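Local atomic coordinates of signal recognition 54 kDa protein (Pyrococcus furiosus, PDB entry 3DM5), a protein that is the SRP54 subunit of the signal recognition particle, joining a helical bundle, a P-loop GTPase domain and a signal peptide binding domain. Residues A[135-140]-A[189-194]. Sequence-based numbering, arbitrary orientation.
Sequences CSDTWR and DTAGRH. With GDP (guanosine-5'-diphosphate), chain J.
Trp139 and Ser136 meet the 189-194 segment through different first torsions. In Trp139, CG stands anti to the backbone N, near Gly192 O, and the indole face then meets Gly192 O and Arg193 CA; in Ser136, OG sits between the backbone N and the carbonyl carbon (chi1 64°), on the same side of the peptide plane of Asp189 as its own amide. Asp189 O therefore accepts twice. Ser136 N donates at 2.8 Å to Asp189 O, tilted moderately from the carbonyl plane, whereas Ser136 OG gives its proton to Asp189 O from 3.2 Å, well above that plane. This double grip follows directly on the parallel bridge of Cys135 with Asp189, where strands 131-135 and 185-189 end in the GTPase domain.

Farther along, one indole face lies on backbone. Gly192 O lies over that face, offset toward the rim near Trp139 CG, and Arg193 CA lies 3.7 Å from the centroid of the six-membered ring, 15° off its normal, a CH-pi contact. His194 ND1 approaches Trp139 CH2 at the ring edge, the two ring planes turned 70° apart. Ala191 CB makes an apolar contact with Trp139 CB, 3.7 Å away.

Asp137, the centre of an inverse gamma turn, takes weak bonds at OD1 from the amides of Trp139 and Arg140, linking its side chain to the backbone that follows. Arg140 NH1 makes a weak bond of 3.1 Å to GDP O2B, while Arg140 NH2 is held by Gln146. The carboxylates of Asp137 and Asp189 come close, OD2 to OD2 4.2 Å, and form a polar cluster with Lys113 of the probable P-loop, a long, weak partner of Asp137 OD2 and Asp189 OD1. The contact thus couples two strand-end loops beside the nucleotide phosphates.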
# COMPACT_ATOMS: atom_id res chain seq x y z
N CYS A 135 -11.59 21.36 36.52
CA CYS A 135 -10.60 21.77 35.54
C CYS A 135 -9.58 22.72 36.15
O CYS A 135 -9.84 23.92 36.29
CB CYS A 135 -11.29 22.42 34.35
SG CYS A 135 -10.19 23.23 33.20
N SER A 136 -8.41 22.20 36.53
CA SER A 136 -7.37 23.05 37.08
C SER A 136 -6.26 23.30 36.06
O SER A 136 -5.12 23.53 36.42
CB SER A 136 -6.81 22.46 38.38
OG SER A 136 -6.17 21.21 38.17
N ASP A 137 -6.63 23.25 34.78
CA ASP A 137 -5.70 23.44 33.67
C ASP A 137 -5.51 24.92 33.40
O ASP A 137 -6.24 25.52 32.61
CB ASP A 137 -6.20 22.73 32.40
CG ASP A 137 -5.14 22.63 31.30
OD1 ASP A 137 -4.06 23.24 31.44
OD2 ASP A 137 -5.38 21.93 30.28
N THR A 138 -4.52 25.50 34.07
CA THR A 138 -4.21 26.92 33.96
C THR A 138 -3.29 27.17 32.76
O THR A 138 -3.05 28.31 32.39
CB THR A 138 -3.54 27.45 35.25
OG1 THR A 138 -2.37 26.68 35.54
CG2 THR A 138 -4.49 27.35 36.43
N TRP A 139 -2.79 26.08 32.17
CA TRP A 139 -1.85 26.12 31.04
C TRP A 139 -2.52 26.38 29.67
O TRP A 139 -1.91 26.93 28.76
CB TRP A 139 -1.07 24.80 30.99
CG TRP A 139 0.31 24.91 30.42
CD1 TRP A 139 1.43 25.38 31.04
CD2 TRP A 139 0.73 24.49 29.11
NE1 TRP A 139 2.52 25.30 30.19
CE2 TRP A 139 2.11 24.76 29.00
CE3 TRP A 139 0.06 23.91 28.02
CZ2 TRP A 139 2.84 24.48 27.84
CZ3 TRP A 139 0.79 23.63 26.87
CH2 TRP A 139 2.16 23.92 26.79
N ARG A 140 -3.78 25.97 29.54
CA ARG A 140 -4.61 26.33 28.39
C ARG A 140 -6.06 26.37 28.86
O ARG A 140 -6.82 25.43 28.65
CB ARG A 140 -4.44 25.34 27.23
CG ARG A 140 -4.12 23.89 27.62
CD ARG A 140 -4.55 22.92 26.51
NE ARG A 140 -5.85 23.31 25.98
CZ ARG A 140 -6.73 22.50 25.41
NH1 ARG A 140 -6.47 21.20 25.27
NH2 ARG A 140 -7.89 22.99 24.98
N ASP A 189 -8.50 17.55 36.18
CA ASP A 189 -7.79 17.79 34.94
C ASP A 189 -6.74 18.85 35.21
O ASP A 189 -7.06 20.04 35.31
CB ASP A 189 -8.80 18.30 33.88
CG ASP A 189 -8.13 18.70 32.57
OD1 ASP A 189 -7.19 18.00 32.13
OD2 ASP A 189 -8.53 19.71 31.97
N THR A 190 -5.49 18.43 35.34
CA THR A 190 -4.42 19.34 35.69
C THR A 190 -3.86 20.02 34.46
O THR A 190 -4.27 19.72 33.34
CB THR A 190 -3.29 18.61 36.39
OG1 THR A 190 -2.78 17.58 35.54
CG2 THR A 190 -3.82 17.99 37.66
N ALA A 191 -2.94 20.95 34.67
CA ALA A 191 -2.34 21.70 33.59
C ALA A 191 -1.36 20.84 32.82
O ALA A 191 -0.52 20.15 33.40
CB ALA A 191 -1.64 22.92 34.14
N GLY A 192 -1.45 20.88 31.50
CA GLY A 192 -0.48 20.19 30.68
C GLY A 192 0.80 21.01 30.63
O GLY A 192 0.89 22.07 31.24
N ARG A 193 1.80 20.50 29.92
CA ARG A 193 2.99 21.28 29.60
C ARG A 193 3.42 20.80 28.23
O ARG A 193 2.77 19.92 27.66
CB ARG A 193 4.10 21.08 30.63
CG ARG A 193 3.64 21.22 32.08
CD ARG A 193 4.56 22.11 32.88
NE ARG A 193 5.92 22.07 32.34
CZ ARG A 193 6.74 23.12 32.32
NH1 ARG A 193 6.33 24.29 32.80
NH2 ARG A 193 7.96 23.00 31.80
N HIS A 194 4.47 21.39 27.67
CA HIS A 194 4.90 20.99 26.34
C HIS A 194 5.48 19.58 26.29
O HIS A 194 5.08 18.77 25.46
CB HIS A 194 5.87 22.00 25.72
CG HIS A 194 5.24 22.83 24.65
ND1 HIS A 194 4.50 23.96 24.92
CD2 HIS A 194 5.24 22.69 23.30
CE1 HIS A 194 4.08 24.49 23.78
NE2 HIS A 194 4.51 23.74 22.79
PB GDP J . -5.04 18.08 25.08
O1B GDP J . -4.25 16.85 24.80
O2B GDP J . -4.13 19.27 24.93
O3B GDP J . -5.62 18.00 26.47
O3A GDP J . -6.16 18.35 23.95
PA GDP J . -7.31 17.34 23.45
O1A GDP J . -8.33 18.07 22.63
O2A GDP J . -7.97 16.61 24.58
O5' GDP J . -6.48 16.37 22.46
C5' GDP J . -5.92 16.97 21.30
C4' GDP J . -6.43 16.28 20.03
O4' GDP J . -6.35 14.83 20.08
C3' GDP J . -7.88 16.63 19.75
O3' GDP J . -7.93 16.92 18.35
C2' GDP J . -8.64 15.37 20.10
O2' GDP J . -9.77 15.17 19.27
C1' GDP J . -7.64 14.29 19.77
N9 GDP J . -7.84 13.03 20.51
C8 GDP J . -7.85 12.82 21.83
N7 GDP J . -8.02 11.50 22.10
C5 GDP J . -8.11 10.85 20.93
C6 GDP J . -8.30 9.46 20.45
O6 GDP J . -8.40 8.49 21.24
N1 GDP J . -8.35 9.25 19.13
C2 GDP J . -8.23 10.25 18.23
N2 GDP J . -8.29 9.96 16.92
N3 GDP J . -8.05 11.54 18.59
C4 GDP J . -7.99 11.88 19.89